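Local coordinates for protein phenolic acid decarboxylase (Sedimentibacter hydroxybenzoicus, PDB 7AE5) that catalyses the reversible, non-oxidative decarboxylation of 4-hydroxybenzoate and 3,4-dihydroxybenzoate as a UbiD-family enzyme that uses prenylated FMN and manganese, at residues Pro113-Val118 / Val260-Ile265; Ile123-Ile128 / Asp175-Gln180. All coordinates share one frame; numbering follows the deposited sequence.

Contact 1 (Pro113-Val118 / Val260-Ile265); sequences PCKENV and VLEGHI
With chi1 of 75°, the thiol of Cys114 sits between its own backbone N and carbonyl carbon, and from there both CB and SG face one methyl of Val260. That methyl is CG2, placed beside the backbone N of Val260 because CG1 takes the position anti to it (chi1 180°). Cys114 CB lies 3.9 Å from Val260 CG2, and Cys114 SG is a little farther from the same methyl at 4.1 Å. The CA atoms of the two residues are 6.9 Å apart, so the segments meet through short side chains, and no hydrogen bond joins them directly.

A second, looser approach runs alongside. The side chain of Lys115 bends at its first two torsions, and again at the last, as it reaches toward Glu262, its CE stopping 4.3 Å from Glu262 OE2. Lys115 NZ and Glu262 OE2 are 4.4 Å apart, beyond salt-bridge range, although the opposite charges probably still attract. What links them is Asp246, whose OD1 forms a salt bridge with Lys115 NZ and whose backbone N donates to Glu262 OE2. Lys115 NZ also bonds to Lys244 O, and Glu262 OE1 accepts from Leu247 N. Both buried charged ends are thus satisfied by the end of strand 241-244 and the residues just after it.

Segment 113-118 has a 3-10 turn at Pro113-Cys114, where Glu116 N bonds back to Pro113 O at 3.3 Å, and then enters strand 117-119. This strand and strand 259-265 each pair antiparallel with the long strand 287-299 of the FMN-binding-type β domain, and Val253 of strand 252-254 packs on both Cys114 and Val260.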
loop_
_atom_site.group_PDB
_atom_site.type_symbol
_atom_site.label_atom_id
_atom_site.label_comp_id
_atom_site.label_asym_id
_atom_site.label_seq_id
_atom_site.Cartn_x
_atom_site.Cartn_y
_atom_site.Cartn_z
ATOM N N PRO C 113 -60.127 -18.220 -8.091
ATOM C CA PRO C 113 -60.062 -18.142 -9.562
ATOM C C PRO C 113 -59.013 -19.051 -10.181
ATOM O O PRO C 113 -59.161 -19.443 -11.345
ATOM C CB PRO C 113 -59.750 -16.661 -9.821
ATOM C CG PRO C 113 -60.186 -15.950 -8.578
ATOM C CD PRO C 113 -59.943 -16.906 -7.453
ATOM N N CYS C 114 -57.957 -19.401 -9.445
ATOM C CA CYS C 114 -56.971 -20.340 -9.967
ATOM C C CYS C 114 -57.528 -21.748 -10.120
ATOM O O CYS C 114 -56.870 -22.592 -10.735
ATOM C CB CYS C 114 -55.738 -20.371 -9.060
ATOM S SG CYS C 114 -55.981 -21.257 -7.503
ATOM N N LYS C 115 -58.719 -22.017 -9.583
ATOM C CA LYS C 115 -59.350 -23.326 -9.663
ATOM C C LYS C 115 -60.503 -23.343 -10.664
ATOM O O LYS C 115 -61.428 -24.149 -10.541
ATOM C CB LYS C 115 -59.839 -23.761 -8.281
ATOM C CG LYS C 115 -58.730 -23.942 -7.253
ATOM C CD LYS C 115 -57.727 -24.997 -7.687
ATOM C CE LYS C 115 -56.655 -25.213 -6.627
ATOM N NZ LYS C 115 -57.104 -26.155 -5.564
ATOM N N GLU C 116 -60.461 -22.458 -11.664
ATOM C CA GLU C 116 -61.548 -22.382 -12.636
ATOM C C GLU C 116 -61.470 -23.517 -13.654
ATOM O O GLU C 116 -62.454 -24.235 -13.868
ATOM C CB GLU C 116 -61.530 -21.025 -13.343
ATOM C CG GLU C 116 -62.035 -19.871 -12.488
ATOM C CD GLU C 116 -62.027 -18.545 -13.227
ATOM O OE1 GLU C 116 -62.695 -17.597 -12.759
ATOM O OE2 GLU C 116 -61.346 -18.448 -14.270
ATOM N N ASN C 117 -60.317 -23.689 -14.293
ATOM C CA ASN C 117 -60.113 -24.740 -15.278
ATOM C C ASN C 117 -59.090 -25.741 -14.760
ATOM O O ASN C 117 -58.092 -25.357 -14.141
ATOM C CB ASN C 117 -59.649 -24.160 -16.616
ATOM C CG ASN C 117 -60.605 -23.120 -17.162
ATOM O OD1 ASN C 117 -60.986 -22.181 -16.462
ATOM N ND2 ASN C 117 -61.002 -23.283 -18.418
ATOM N N VAL C 118 -59.342 -27.023 -15.015
ATOM C CA VAL C 118 -58.532 -28.110 -14.478
ATOM C C VAL C 118 -58.080 -29.007 -15.622
ATOM O O VAL C 118 -58.898 -29.432 -16.446
ATOM C CB VAL C 118 -59.306 -28.931 -13.429
ATOM C CG1 VAL C 118 -58.435 -30.051 -12.889
ATOM C CG2 VAL C 118 -59.790 -28.032 -12.297
ATOM N N VAL C 260 -51.473 -22.664 -11.952
ATOM C CA VAL C 260 -50.893 -23.428 -10.854
ATOM C C VAL C 260 -50.450 -24.778 -11.399
ATOM O O VAL C 260 -51.241 -25.488 -12.029
ATOM C CB VAL C 260 -51.882 -23.615 -9.687
ATOM C CG1 VAL C 260 -51.234 -24.419 -8.570
ATOM C CG2 VAL C 260 -52.360 -22.267 -9.169
ATOM N N LEU C 261 -49.190 -25.129 -11.160
ATOM C CA LEU C 261 -48.613 -26.388 -11.624
ATOM C C LEU C 261 -48.361 -27.268 -10.405
ATOM O O LEU C 261 -47.386 -27.068 -9.676
ATOM C CB LEU C 261 -47.325 -26.147 -12.406
ATOM C CG LEU C 261 -47.384 -25.148 -13.561
ATOM C CD1 LEU C 261 -46.080 -25.158 -14.337
ATOM C CD2 LEU C 261 -48.549 -25.471 -14.474
ATOM N N GLU C 262 -49.238 -28.243 -10.189
ATOM C CA GLU C 262 -49.077 -29.188 -9.095
ATOM C C GLU C 262 -48.315 -30.410 -9.589
ATOM O O GLU C 262 -48.677 -31.008 -10.607
ATOM C CB GLU C 262 -50.437 -29.592 -8.525
ATOM C CG GLU C 262 -51.257 -28.412 -8.031
ATOM C CD GLU C 262 -52.604 -28.826 -7.473
ATOM O OE1 GLU C 262 -52.763 -30.012 -7.115
ATOM O OE2 GLU C 262 -53.502 -27.961 -7.390
ATOM N N GLY C 263 -47.257 -30.766 -8.876
ATOM C CA GLY C 263 -46.447 -31.889 -9.284
ATOM C C GLY C 263 -45.521 -32.341 -8.180
ATOM O O GLY C 263 -45.751 -32.065 -7.002
ATOM N N HIS C 264 -44.458 -33.037 -8.579
ATOM C CA HIS C 264 -43.527 -33.600 -7.614
ATOM C C HIS C 264 -42.143 -33.719 -8.230
ATOM O O HIS C 264 -41.997 -33.956 -9.432
ATOM C CB HIS C 264 -43.989 -34.978 -7.124
ATOM C CG HIS C 264 -44.033 -36.019 -8.201
ATOM N ND1 HIS C 264 -45.193 -36.355 -8.864
ATOM C CD2 HIS C 264 -43.059 -36.799 -8.730
ATOM C CE1 HIS C 264 -44.934 -37.298 -9.754
ATOM N NE2 HIS C 264 -43.646 -37.585 -9.692
ATOM N N ILE C 265 -41.125 -33.561 -7.384
ATOM C CA ILE C 265 -39.763 -33.882 -7.787
ATOM C C ILE C 265 -39.645 -35.389 -7.973
ATOM O O ILE C 265 -40.040 -36.172 -7.098
ATOM C CB ILE C 265 -38.754 -33.369 -6.751
ATOM C CG1 ILE C 265 -39.059 -31.916 -6.381
ATOM C CG2 ILE C 265 -37.335 -33.514 -7.280
ATOM C CD1 ILE C 265 -37.904 -31.199 -5.715
#

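Contact 2 (Ile123-Ile128 / Asp175-Gln180); sequences INLFEI and DRVGIQ
Ile123 and Asp175 meet at nearly a right angle, the CG2 methyl of Ile123 lying 3.8 Å from Asp175 CB. Ile123 holds CG2 anti to its backbone N while CG1 lies on the far side of CB from the aspartate (chi1 -80°). The backbone of Ile123 adds to the contact, its O coming within 3.6 Å of Asp175 CB. In Asp175 the carboxylate stands between backbone N and carbonyl carbon, chi1 66°, and leads away from Ile123, where OD2 forms a salt bridge with Lys293; the aspartate therefore offers its methylene to the isoleucine and its charge to strand 287-299.

Segment 123-128 is an irregular turn after strand 117-119. Asn124 OD1 accepts from the backbone N of Phe126 at 3.1 Å, an Asx turn in which the donor stands 52° above the amide plane. Ile128 N bonds to Leu125 O at 3.1 Å, and Phe126 directs its ring to Val171 and Tyr59. This turn lies against strand 176-179, which pairs antiparallel with strands 169-173 and 287-299 in the β domain.

Leu125 meets the strand through a single methyl, CD1, 3.9 Å from Val177 CG1, the two side chains again crossing at about a right angle. Val15 of the ShdD chain packs on Asn124 and Phe126.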
loop_
_atom_site.group_PDB
_atom_site.type_symbol
_atom_site.label_atom_id
_atom_site.label_comp_id
_atom_site.label_asym_id
_atom_site.label_seq_id
_atom_site.Cartn_x
_atom_site.Cartn_y
_atom_site.Cartn_z
ATOM N N ILE C 123 -51.343 -33.711 -19.945
ATOM C CA ILE C 123 -50.891 -32.392 -19.521
ATOM C C ILE C 123 -49.907 -31.840 -20.539
ATOM O O ILE C 123 -48.893 -32.472 -20.858
ATOM C CB ILE C 123 -50.279 -32.462 -18.121
ATOM C CG1 ILE C 123 -51.389 -32.489 -17.076
ATOM C CG2 ILE C 123 -49.345 -31.284 -17.879
ATOM C CD1 ILE C 123 -50.886 -32.693 -15.693
ATOM N N ASN C 124 -50.212 -30.655 -21.062
ATOM C CA ASN C 124 -49.383 -29.981 -22.053
ATOM C C ASN C 124 -49.248 -28.527 -21.623
ATOM O O ASN C 124 -50.216 -27.763 -21.699
ATOM C CB ASN C 124 -49.997 -30.091 -23.451
ATOM C CG ASN C 124 -49.044 -29.651 -24.547
ATOM O OD1 ASN C 124 -47.967 -29.121 -24.278
ATOM N ND2 ASN C 124 -49.444 -29.865 -25.796
ATOM N N LEU C 125 -48.052 -28.151 -21.161
ATOM C CA LEU C 125 -47.832 -26.780 -20.714
ATOM C C LEU C 125 -47.949 -25.786 -21.860
ATOM O O LEU C 125 -48.269 -24.615 -21.631
ATOM C CB LEU C 125 -46.459 -26.648 -20.053
ATOM C CG LEU C 125 -46.241 -27.405 -18.744
ATOM C CD1 LEU C 125 -44.754 -27.606 -18.489
ATOM C CD2 LEU C 125 -46.894 -26.663 -17.592
ATOM N N PHE C 126 -47.702 -26.229 -23.094
ATOM C CA PHE C 126 -47.726 -25.306 -24.223
ATOM C C PHE C 126 -49.143 -24.863 -24.563
ATOM O O PHE C 126 -49.335 -23.753 -25.072
ATOM C CB PHE C 126 -47.054 -25.946 -25.433
ATOM C CG PHE C 126 -45.563 -26.049 -25.306
ATOM C CD1 PHE C 126 -44.982 -27.127 -24.661
ATOM C CD2 PHE C 126 -44.743 -25.061 -25.822
ATOM C CE1 PHE C 126 -43.608 -27.221 -24.539
ATOM C CE2 PHE C 126 -43.370 -25.150 -25.705
ATOM C CZ PHE C 126 -42.802 -26.230 -25.063
ATOM N N GLU C 127 -50.144 -25.702 -24.289
ATOM C CA GLU C 127 -51.527 -25.285 -24.480
ATOM C C GLU C 127 -51.997 -24.319 -23.401
ATOM O O GLU C 127 -53.113 -23.798 -23.503
ATOM C CB GLU C 127 -52.447 -26.507 -24.528
ATOM C CG GLU C 127 -52.652 -27.058 -25.931
ATOM C CD GLU C 127 -53.096 -28.509 -25.941
ATOM O OE1 GLU C 127 -53.279 -29.087 -24.848
ATOM O OE2 GLU C 127 -53.259 -29.072 -27.045
ATOM N N ILE C 128 -51.176 -24.066 -22.385
ATOM C CA ILE C 128 -51.478 -23.106 -21.332
ATOM C C ILE C 128 -50.559 -21.892 -21.408
ATOM O O ILE C 128 -51.017 -20.750 -21.349
ATOM C CB ILE C 128 -51.395 -23.771 -19.938
ATOM C CG1 ILE C 128 -52.447 -24.873 -19.804
ATOM C CG2 ILE C 128 -51.558 -22.730 -18.837
ATOM C CD1 ILE C 128 -53.855 -24.413 -20.101
ATOM N N ASP C 175 -44.961 -32.158 -19.961
ATOM C CA ASP C 175 -45.408 -32.310 -18.581
ATOM C C ASP C 175 -44.242 -32.465 -17.609
ATOM O O ASP C 175 -44.426 -33.023 -16.521
ATOM C CB ASP C 175 -46.353 -33.511 -18.456
ATOM C CG ASP C 175 -45.653 -34.831 -18.719
ATOM O OD1 ASP C 175 -44.841 -34.889 -19.667
ATOM O OD2 ASP C 175 -45.922 -35.813 -17.993
ATOM N N ARG C 176 -43.053 -31.988 -17.969
ATOM C CA ARG C 176 -41.866 -32.143 -17.142
ATOM C C ARG C 176 -41.049 -30.864 -17.190
ATOM O O ARG C 176 -40.945 -30.225 -18.242
ATOM C CB ARG C 176 -41.002 -33.314 -17.616
ATOM C CG ARG C 176 -41.600 -34.692 -17.386
ATOM C CD ARG C 176 -40.518 -35.722 -17.058
ATOM N NE ARG C 176 -39.206 -35.364 -17.594
ATOM C CZ ARG C 176 -38.876 -35.389 -18.880
ATOM N NH1 ARG C 176 -39.733 -35.785 -19.807
ATOM N NH2 ARG C 176 -37.655 -35.005 -19.243
ATOM N N VAL C 177 -40.459 -30.500 -16.051
ATOM C CA VAL C 177 -39.638 -29.303 -15.945
ATOM C C VAL C 177 -38.419 -29.606 -15.086
ATOM O O VAL C 177 -38.424 -30.518 -14.257
ATOM C CB VAL C 177 -40.411 -28.105 -15.348
ATOM C CG1 VAL C 177 -41.503 -27.636 -16.299
ATOM C CG2 VAL C 177 -40.989 -28.464 -13.986
ATOM N N GLY C 178 -37.360 -28.820 -15.300
ATOM C CA GLY C 178 -36.202 -28.868 -14.436
ATOM C C GLY C 178 -36.265 -27.823 -13.334
ATOM O O GLY C 178 -37.003 -26.842 -13.421
ATOM N N ILE C 179 -35.476 -28.041 -12.282
ATOM C CA ILE C 179 -35.459 -27.138 -11.136
ATOM C C ILE C 179 -34.154 -27.342 -10.379
ATOM O O ILE C 179 -33.530 -28.403 -10.457
ATOM C CB ILE C 179 -36.698 -27.367 -10.231
ATOM C CG1 ILE C 179 -36.993 -26.120 -9.396
ATOM C CG2 ILE C 179 -36.504 -28.589 -9.343
ATOM C CD1 ILE C 179 -38.209 -26.258 -8.507
ATOM N N GLN C 180 -33.731 -26.309 -9.649
ATOM C CA GLN C 180 -32.476 -26.311 -8.898
ATOM C C GLN C 180 -32.781 -26.676 -7.450
ATOM O O GLN C 180 -33.129 -25.811 -6.646
ATOM C CB GLN C 180 -31.795 -24.950 -8.982
ATOM C CG GLN C 180 -31.242 -24.599 -10.346
ATOM C CD GLN C 180 -30.483 -23.289 -10.326
ATOM O OE1 GLN C 180 -31.029 -22.250 -9.956
ATOM N NE2 GLN C 180 -29.214 -23.333 -10.716
#

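How the contacts relate
Contacts 1 and 2 both reach the same antiparallel β sheet, their centres 12 Å apart, and along the chain both segments of contact 2 fall between those of contact 1. They meet directly where Leu261 CD1 packs on Leu125 CD2 at 3.7 Å, so the two methyls of Leu125 serve different strands. Strand 287-299 pairs with strands belonging to both contacts. Neither contact forms the predicted cofactor site: the side chain of Val260 is about 11 Å from that of Val164, and that of Val177 about 10 Å from those of Tyr167 and Met184, three residues predicted to bind prenylated FMN. ShdD reaches contact 2, whereas no other protein chain of the assembly touches contact 1.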